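Local coordinates for protein serine protease pet (PDB 4OM9) that probably acts as a secreted serine protease toxin of enteroaggregative Escherichia coli, the protease domain of its passenger being carried on a long beta-helical stalk, at residues Q468-N476 with F634-S642; S694-S705 with M725-E736. All coordinates share one frame; numbering follows the deposited sequence.

Contact 1 of 2, residues Q468-N476 with F634-S642; sequences QNNYIYHGN and FTFRQDIKS
The amide of Gln-638 and the ring of Tyr-471 meet with their planes 34° apart, OE1 of Gln-638 lying 3.2 Å from Tyr-471 CD1. At the edge of the same ring, near its plane, sits CZ of Phe-636, while the backbone N of Tyr-473 lies over one face, offset toward the rim. The imidazole of His-474 stands almost perpendicular to the amide, 89° between planes; its NE2 is hydrogen-bonded to Asp-622 OD2. Gln-638 reaches this place on an extended side chain, CG trans to the backbone N (chi1 -176°), and docks on the main chain of Ile-472 with both ends of its amide. Ile-472 N donates to Gln-638 OE1 at 2.9 Å, the donor tilted from the carbonyl plane; Gln-638 NE2 donates to Ile-472 O at 3.0 Å in a virtually straight bond lying on a lone pair. Glutamine suits the spot because one flat group supplies both an acceptor and a donor. Beside it Ile-640 sends CD1 to Ile-472 CG1 at 3.7 Å, and Tyr-620 of strand 618-622 touches both isoleucines. Strand 471-473 pairs with strand 496-498 through the backbone of Tyr-471 and Tyr-473, which leaves the N-H and C=O of Ile-472 facing Gln-638. The paired bonds therefore imitate a strand neighbour: a side chain satisfies peptide groups on the beta-helix wall and pins the excursion 634-642 against it, with its amide rotation fixed at both ends.

Contact 2 of 2, residues S694-S705 with M725-E736; sequences SSSLFTTSNIKS and MFYAAGGYELTE
Leu-697 and Tyr-727 pack closely on the inner side of two successive beta-helix rungs, with Leu-697 CB 3.7 Å from Tyr-727 CD1. The tyrosine ring also reaches the loop ahead of strand 697-699, CE1 lying 3.3 Å from Ser-695 O, and its hydroxyl is hydrogen-bonded to Thr-712 O. On this buried side Thr-699 is the register partner of Ala-729, and Ile-703 lies alongside Glu-733, both pointing the same way. The other side is looser: Phe-698 and Phe-726 meet edge to edge rather than stacked, CE2 to CD2 at 3.9 Å, Ala-728 adding a small methyl. Farther on, the straight chain of Lys-704 crosses Leu-734, its CE 4.0 Å from Leu-734 CD2; Lys-704 NZ and Glu-736 OE1 stay 5.2 Å apart, too far for a salt bridge, though their opposite charges may attract weakly. Both strand pairs are parallel and in step, their short axes 20° and 16° apart. Between them the rungs bend: Gly-730 N donates to Thr-699 O, and Gly-731 N reaches Ser-701 O from above the carbonyl plane. Lacking a side chain, Gly-731 suits this tight passage beside Ser-701 and Asn-702. At the start, Ser-696 places OG beside its own backbone N (chi1 -79°) and accepts from Phe-726 N at 3.0 Å, a hydroxyl extending the backbone pairing. Cohesion thus rests on backbone hydrogen bonds repeated between rungs, with like positions aligned inside and apolar groups plus the Lys-704 stem on the more exposed side.

Followed from the N terminus, the chain leaves the protease domain and winds along the beta-helix, reaching 468-476 first. Contact 1 closes a long loop: 157 residues separate its segments, including helices 543-550 and 552-558 and several rungs, before 634-642 folds back against the earlier wall. Contact 2 opens only afterwards and closes a short loop of 19 residues, joining one turn of the helix to the next. The two are therefore in series, neither nested nor crossed, with centres about 39 Å apart. Contact 1 ties an excursion to the stalk; contact 2 continues the stalk itself, nearer the C-terminal end.

Contact 1 of 2, residues Q468-N476 with F634-S642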
# COMPACT_ATOMS: atom_id res chain seq x y z
N GLN A 468 -8.51 16.91 13.89
CA GLN A 468 -8.95 18.18 13.36
C GLN A 468 -7.86 18.82 12.49
O GLN A 468 -8.07 19.85 11.85
CB GLN A 468 -9.35 19.12 14.49
CG GLN A 468 -10.48 18.58 15.36
CD GLN A 468 -10.93 19.58 16.41
OE1 GLN A 468 -10.58 19.47 17.59
NE2 GLN A 468 -11.72 20.57 15.99
N ASN A 469 -6.69 18.20 12.50
CA ASN A 469 -5.59 18.67 11.70
C ASN A 469 -5.01 17.52 10.93
O ASN A 469 -5.42 16.38 11.13
CB ASN A 469 -4.50 19.31 12.57
CG ASN A 469 -5.06 20.16 13.68
OD1 ASN A 469 -4.88 19.86 14.87
ND2 ASN A 469 -5.76 21.24 13.30
N ASN A 470 -4.07 17.84 10.04
CA ASN A 470 -3.40 16.85 9.23
C ASN A 470 -2.78 15.78 10.10
O ASN A 470 -1.98 16.07 11.00
CB ASN A 470 -2.33 17.49 8.37
CG ASN A 470 -2.88 18.16 7.13
OD1 ASN A 470 -4.09 18.19 6.88
ND2 ASN A 470 -1.99 18.73 6.34
N TYR A 471 -3.15 14.54 9.82
CA TYR A 471 -2.65 13.41 10.58
C TYR A 471 -2.58 12.19 9.67
O TYR A 471 -3.49 11.94 8.85
CB TYR A 471 -3.53 13.13 11.81
CG TYR A 471 -3.41 11.69 12.25
CD1 TYR A 471 -2.30 11.24 12.96
CD2 TYR A 471 -4.39 10.77 11.93
CE1 TYR A 471 -2.18 9.91 13.34
CE2 TYR A 471 -4.29 9.46 12.30
CZ TYR A 471 -3.18 9.03 13.01
OH TYR A 471 -3.11 7.70 13.35
N ILE A 472 -1.49 11.43 9.79
CA ILE A 472 -1.37 10.21 9.00
C ILE A 472 -1.38 8.97 9.89
O ILE A 472 -0.57 8.85 10.79
CB ILE A 472 -0.09 10.21 8.15
CG1 ILE A 472 0.06 11.53 7.41
CG2 ILE A 472 -0.12 9.04 7.17
CD1 ILE A 472 1.24 11.59 6.43
N TYR A 473 -2.32 8.07 9.63
CA TYR A 473 -2.31 6.76 10.26
C TYR A 473 -1.45 5.86 9.39
O TYR A 473 -1.78 5.63 8.21
CB TYR A 473 -3.73 6.20 10.42
CG TYR A 473 -3.79 4.79 10.98
CD1 TYR A 473 -3.12 4.47 12.18
CD2 TYR A 473 -4.52 3.79 10.34
CE1 TYR A 473 -3.18 3.19 12.70
CE2 TYR A 473 -4.58 2.51 10.85
CZ TYR A 473 -3.92 2.21 12.03
OH TYR A 473 -3.97 0.92 12.54
N HIS A 474 -0.33 5.41 9.95
CA HIS A 474 0.61 4.54 9.27
C HIS A 474 0.22 3.06 9.38
O HIS A 474 0.78 2.21 8.70
CB HIS A 474 2.02 4.71 9.82
CG HIS A 474 2.70 6.01 9.46
ND1 HIS A 474 2.91 6.41 8.15
CD2 HIS A 474 3.29 6.94 10.24
CE1 HIS A 474 3.57 7.56 8.15
NE2 HIS A 474 3.82 7.90 9.40
N GLY A 475 -0.72 2.73 10.28
CA GLY A 475 -1.06 1.34 10.55
C GLY A 475 -2.18 0.79 9.67
O GLY A 475 -2.61 1.44 8.71
N ASN A 476 -2.66 -0.41 9.99
CA ASN A 476 -3.73 -1.01 9.18
C ASN A 476 -5.08 -1.14 9.90
O ASN A 476 -5.21 -0.85 11.09
CB ASN A 476 -3.30 -2.38 8.68
CG ASN A 476 -1.89 -2.40 8.17
OD1 ASN A 476 -1.57 -1.76 7.17
ND2 ASN A 476 -1.01 -3.15 8.86
N PHE A 634 5.52 6.60 25.36
CA PHE A 634 4.14 7.01 25.65
C PHE A 634 3.94 8.42 25.18
O PHE A 634 3.11 9.14 25.69
CB PHE A 634 3.85 6.91 27.14
CG PHE A 634 4.26 5.59 27.74
CD1 PHE A 634 3.57 4.44 27.43
CD2 PHE A 634 5.31 5.51 28.64
CE1 PHE A 634 3.93 3.23 27.98
CE2 PHE A 634 5.67 4.31 29.19
CZ PHE A 634 4.98 3.17 28.86
N THR A 635 4.78 8.83 24.25
CA THR A 635 4.66 10.12 23.62
C THR A 635 4.83 9.90 22.12
O THR A 635 5.55 9.00 21.69
CB THR A 635 5.69 11.11 24.20
OG1 THR A 635 5.22 11.57 25.48
CG2 THR A 635 5.84 12.33 23.29
N PHE A 636 4.15 10.71 21.33
CA PHE A 636 4.07 10.52 19.89
C PHE A 636 4.39 11.82 19.18
O PHE A 636 3.91 12.88 19.58
CB PHE A 636 2.69 10.03 19.52
CG PHE A 636 2.42 9.95 18.05
CD1 PHE A 636 2.74 8.81 17.33
CD2 PHE A 636 1.81 11.01 17.40
CE1 PHE A 636 2.46 8.74 15.98
CE2 PHE A 636 1.53 10.95 16.05
CZ PHE A 636 1.85 9.82 15.34
N ARG A 637 5.19 11.71 18.13
CA ARG A 637 5.60 12.85 17.32
C ARG A 637 5.19 12.60 15.87
O ARG A 637 5.17 11.45 15.41
CB ARG A 637 7.12 13.07 17.44
CG ARG A 637 7.95 12.39 16.33
CD ARG A 637 9.11 11.50 16.78
NE ARG A 637 10.36 12.23 16.95
CZ ARG A 637 11.58 11.68 16.93
NH1 ARG A 637 11.74 10.38 16.70
NH2 ARG A 637 12.64 12.44 17.12
N GLN A 638 4.81 13.66 15.16
CA GLN A 638 4.54 13.55 13.72
C GLN A 638 4.73 14.90 13.06
O GLN A 638 4.36 15.92 13.61
CB GLN A 638 3.12 13.00 13.45
CG GLN A 638 2.83 12.77 11.94
CD GLN A 638 1.57 11.92 11.68
OE1 GLN A 638 0.44 12.43 11.70
NE2 GLN A 638 1.78 10.64 11.41
N ASP A 639 5.36 14.89 11.88
CA ASP A 639 5.60 16.11 11.12
C ASP A 639 5.36 15.81 9.65
O ASP A 639 6.07 15.01 9.04
CB ASP A 639 7.02 16.63 11.33
CG ASP A 639 7.21 18.04 10.78
OD1 ASP A 639 6.28 18.57 10.15
OD2 ASP A 639 8.29 18.62 10.99
N ILE A 640 4.36 16.47 9.10
CA ILE A 640 3.86 16.12 7.79
C ILE A 640 4.28 17.11 6.71
O ILE A 640 4.17 18.32 6.90
CB ILE A 640 2.33 16.01 7.82
CG1 ILE A 640 1.92 14.81 8.65
CG2 ILE A 640 1.77 15.87 6.42
CD1 ILE A 640 0.47 14.80 8.98
N LYS A 641 4.77 16.59 5.60
CA LYS A 641 4.98 17.41 4.41
C LYS A 641 4.14 16.87 3.26
O LYS A 641 3.86 15.67 3.17
CB LYS A 641 6.45 17.47 4.02
CG LYS A 641 7.30 18.23 5.02
CD LYS A 641 6.77 19.65 5.19
CE LYS A 641 7.04 20.20 6.59
NZ LYS A 641 8.49 20.29 6.90
N SER A 642 3.75 17.77 2.38
CA SER A 642 3.02 17.37 1.20
C SER A 642 3.52 18.13 -0.01
O SER A 642 4.16 19.18 0.12
CB SER A 642 1.52 17.59 1.40
OG SER A 642 1.25 18.93 1.77

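Contact 2 of 2, residues S694-S705 with M725-E736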
# COMPACT_ATOMS: atom_id res chain seq x y z
N SER A 694 -17.64 -0.68 -17.19
CA SER A 694 -18.29 -1.89 -17.69
C SER A 694 -19.68 -2.01 -17.11
O SER A 694 -20.40 -2.98 -17.34
CB SER A 694 -17.46 -3.13 -17.34
OG SER A 694 -16.13 -3.00 -17.82
N SER A 695 -20.05 -1.00 -16.34
CA SER A 695 -21.32 -0.98 -15.64
C SER A 695 -22.04 0.31 -15.99
O SER A 695 -21.38 1.32 -16.26
CB SER A 695 -21.09 -1.10 -14.12
OG SER A 695 -22.30 -1.13 -13.40
N SER A 696 -23.36 0.29 -15.99
CA SER A 696 -24.16 1.46 -16.37
C SER A 696 -23.73 2.77 -15.68
O SER A 696 -23.45 2.79 -14.48
CB SER A 696 -25.64 1.22 -16.05
OG SER A 696 -26.27 0.42 -17.02
N LEU A 697 -23.69 3.85 -16.45
CA LEU A 697 -23.41 5.16 -15.89
C LEU A 697 -24.40 6.22 -16.37
O LEU A 697 -24.40 6.58 -17.54
CB LEU A 697 -21.99 5.59 -16.21
CG LEU A 697 -21.57 6.97 -15.71
CD1 LEU A 697 -20.18 6.91 -15.10
CD2 LEU A 697 -21.60 7.99 -16.84
N PHE A 698 -25.24 6.70 -15.46
CA PHE A 698 -26.21 7.75 -15.75
C PHE A 698 -25.78 9.04 -15.09
O PHE A 698 -25.28 9.02 -13.97
CB PHE A 698 -27.61 7.37 -15.26
CG PHE A 698 -28.00 5.96 -15.58
CD1 PHE A 698 -27.60 4.92 -14.76
CD2 PHE A 698 -28.77 5.68 -16.69
CE1 PHE A 698 -27.96 3.62 -15.05
CE2 PHE A 698 -29.13 4.39 -16.99
CZ PHE A 698 -28.73 3.35 -16.17
N THR A 699 -25.98 10.16 -15.77
CA THR A 699 -25.58 11.44 -15.22
C THR A 699 -26.44 12.58 -15.76
O THR A 699 -26.62 12.72 -16.97
CB THR A 699 -24.11 11.73 -15.51
OG1 THR A 699 -23.32 10.69 -14.96
CG2 THR A 699 -23.70 13.04 -14.88
N THR A 700 -26.97 13.38 -14.85
CA THR A 700 -27.77 14.53 -15.22
C THR A 700 -26.86 15.69 -15.62
O THR A 700 -27.32 16.76 -15.98
CB THR A 700 -28.68 14.96 -14.07
OG1 THR A 700 -27.89 15.31 -12.93
CG2 THR A 700 -29.63 13.82 -13.71
N SER A 701 -25.56 15.43 -15.56
CA SER A 701 -24.54 16.41 -15.86
C SER A 701 -23.67 15.92 -17.01
O SER A 701 -24.08 15.02 -17.75
CB SER A 701 -23.68 16.67 -14.61
OG SER A 701 -22.73 17.69 -14.84
N ASN A 702 -22.48 16.48 -17.14
CA ASN A 702 -21.58 16.18 -18.25
C ASN A 702 -20.25 15.55 -17.82
O ASN A 702 -19.83 15.65 -16.67
CB ASN A 702 -21.29 17.45 -19.03
CG ASN A 702 -20.43 18.41 -18.24
OD1 ASN A 702 -19.24 18.54 -18.50
ND2 ASN A 702 -21.02 19.07 -17.25
N ILE A 703 -19.58 14.92 -18.79
CA ILE A 703 -18.29 14.28 -18.61
C ILE A 703 -17.27 14.90 -19.55
O ILE A 703 -17.45 14.85 -20.77
CB ILE A 703 -18.36 12.77 -18.89
CG1 ILE A 703 -19.38 12.10 -17.97
CG2 ILE A 703 -16.99 12.11 -18.73
CD1 ILE A 703 -19.82 10.75 -18.46
N LYS A 704 -16.21 15.47 -19.00
CA LYS A 704 -15.12 16.01 -19.80
C LYS A 704 -13.94 15.06 -19.73
O LYS A 704 -13.60 14.58 -18.64
CB LYS A 704 -14.73 17.40 -19.33
CG LYS A 704 -15.86 18.40 -19.45
CD LYS A 704 -15.51 19.77 -18.90
CE LYS A 704 -16.75 20.67 -18.96
NZ LYS A 704 -16.50 22.06 -18.50
N SER A 705 -13.31 14.78 -20.87
CA SER A 705 -12.27 13.76 -20.92
C SER A 705 -11.14 14.03 -21.92
O SER A 705 -11.36 14.13 -23.13
CB SER A 705 -12.89 12.40 -21.22
OG SER A 705 -11.90 11.41 -21.43
N MET A 725 -25.69 -2.86 -20.91
CA MET A 725 -26.13 -1.77 -20.03
C MET A 725 -26.14 -0.39 -20.73
O MET A 725 -25.86 -0.30 -21.92
CB MET A 725 -25.26 -1.73 -18.77
CG MET A 725 -23.81 -2.18 -18.94
SD MET A 725 -22.76 -0.89 -19.59
CE MET A 725 -22.99 -1.07 -21.35
N PHE A 726 -26.47 0.67 -19.99
CA PHE A 726 -26.63 2.00 -20.60
C PHE A 726 -25.65 3.07 -20.10
O PHE A 726 -25.17 3.02 -18.98
CB PHE A 726 -28.04 2.56 -20.37
CG PHE A 726 -29.13 1.52 -20.38
CD1 PHE A 726 -29.27 0.65 -21.44
CD2 PHE A 726 -30.03 1.45 -19.32
CE1 PHE A 726 -30.28 -0.29 -21.43
CE2 PHE A 726 -31.04 0.51 -19.31
CZ PHE A 726 -31.16 -0.36 -20.37
N TYR A 727 -25.39 4.06 -20.95
CA TYR A 727 -24.67 5.25 -20.52
C TYR A 727 -25.40 6.50 -20.98
O TYR A 727 -25.39 6.83 -22.17
CB TYR A 727 -23.25 5.27 -21.07
CG TYR A 727 -22.44 4.04 -20.74
CD1 TYR A 727 -21.78 3.93 -19.52
CD2 TYR A 727 -22.33 3.00 -21.65
CE1 TYR A 727 -21.04 2.81 -19.21
CE2 TYR A 727 -21.59 1.88 -21.36
CZ TYR A 727 -20.95 1.79 -20.14
OH TYR A 727 -20.21 0.66 -19.85
N ALA A 728 -26.03 7.20 -20.05
CA ALA A 728 -26.65 8.48 -20.35
C ALA A 728 -25.84 9.62 -19.74
O ALA A 728 -25.41 9.54 -18.58
CB ALA A 728 -28.09 8.52 -19.85
N ALA A 729 -25.61 10.66 -20.53
CA ALA A 729 -25.05 11.91 -20.02
C ALA A 729 -25.86 13.08 -20.57
O ALA A 729 -25.63 13.52 -21.69
CB ALA A 729 -23.59 12.03 -20.39
N GLY A 730 -26.81 13.55 -19.78
CA GLY A 730 -27.70 14.62 -20.19
C GLY A 730 -26.97 15.86 -20.67
O GLY A 730 -27.43 16.53 -21.60
N GLY A 731 -25.83 16.15 -20.05
CA GLY A 731 -25.05 17.33 -20.37
C GLY A 731 -24.02 17.05 -21.45
O GLY A 731 -23.17 17.90 -21.76
N TYR A 732 -24.11 15.85 -22.02
CA TYR A 732 -23.25 15.39 -23.11
C TYR A 732 -21.85 15.06 -22.59
O TYR A 732 -21.54 15.26 -21.41
CB TYR A 732 -23.14 16.43 -24.25
CG TYR A 732 -24.38 17.23 -24.63
CD1 TYR A 732 -25.67 16.78 -24.33
CD2 TYR A 732 -24.26 18.44 -25.31
CE1 TYR A 732 -26.79 17.51 -24.68
CE2 TYR A 732 -25.37 19.18 -25.66
CZ TYR A 732 -26.63 18.71 -25.35
OH TYR A 732 -27.74 19.45 -25.70
N GLU A 733 -21.02 14.52 -23.48
CA GLU A 733 -19.60 14.35 -23.18
C GLU A 733 -18.78 15.24 -24.09
O GLU A 733 -19.15 15.50 -25.24
CB GLU A 733 -19.17 12.89 -23.32
CG GLU A 733 -19.99 12.06 -24.26
CD GLU A 733 -20.90 11.09 -23.53
OE1 GLU A 733 -20.53 10.60 -22.43
OE2 GLU A 733 -22.00 10.81 -24.08
N LEU A 734 -17.65 15.71 -23.57
CA LEU A 734 -16.79 16.66 -24.26
C LEU A 734 -15.34 16.17 -24.21
O LEU A 734 -14.85 15.79 -23.15
CB LEU A 734 -16.94 18.06 -23.65
CG LEU A 734 -15.83 19.11 -23.65
CD1 LEU A 734 -15.34 19.41 -25.05
CD2 LEU A 734 -16.27 20.41 -22.97
N THR A 735 -14.67 16.18 -25.36
CA THR A 735 -13.30 15.68 -25.44
C THR A 735 -12.30 16.84 -25.55
O THR A 735 -12.54 17.80 -26.27
CB THR A 735 -13.15 14.70 -26.61
OG1 THR A 735 -14.22 13.75 -26.58
CG2 THR A 735 -11.83 13.97 -26.52
N GLU A 736 -11.19 16.73 -24.83
CA GLU A 736 -10.35 17.88 -24.49
C GLU A 736 -8.90 17.85 -24.99
O GLU A 736 -8.18 18.83 -24.83
CB GLU A 736 -10.32 18.04 -22.96
CG GLU A 736 -11.68 18.24 -22.34
CD GLU A 736 -12.15 19.68 -22.40
OE1 GLU A 736 -12.64 20.18 -21.36
OE2 GLU A 736 -12.05 20.32 -23.48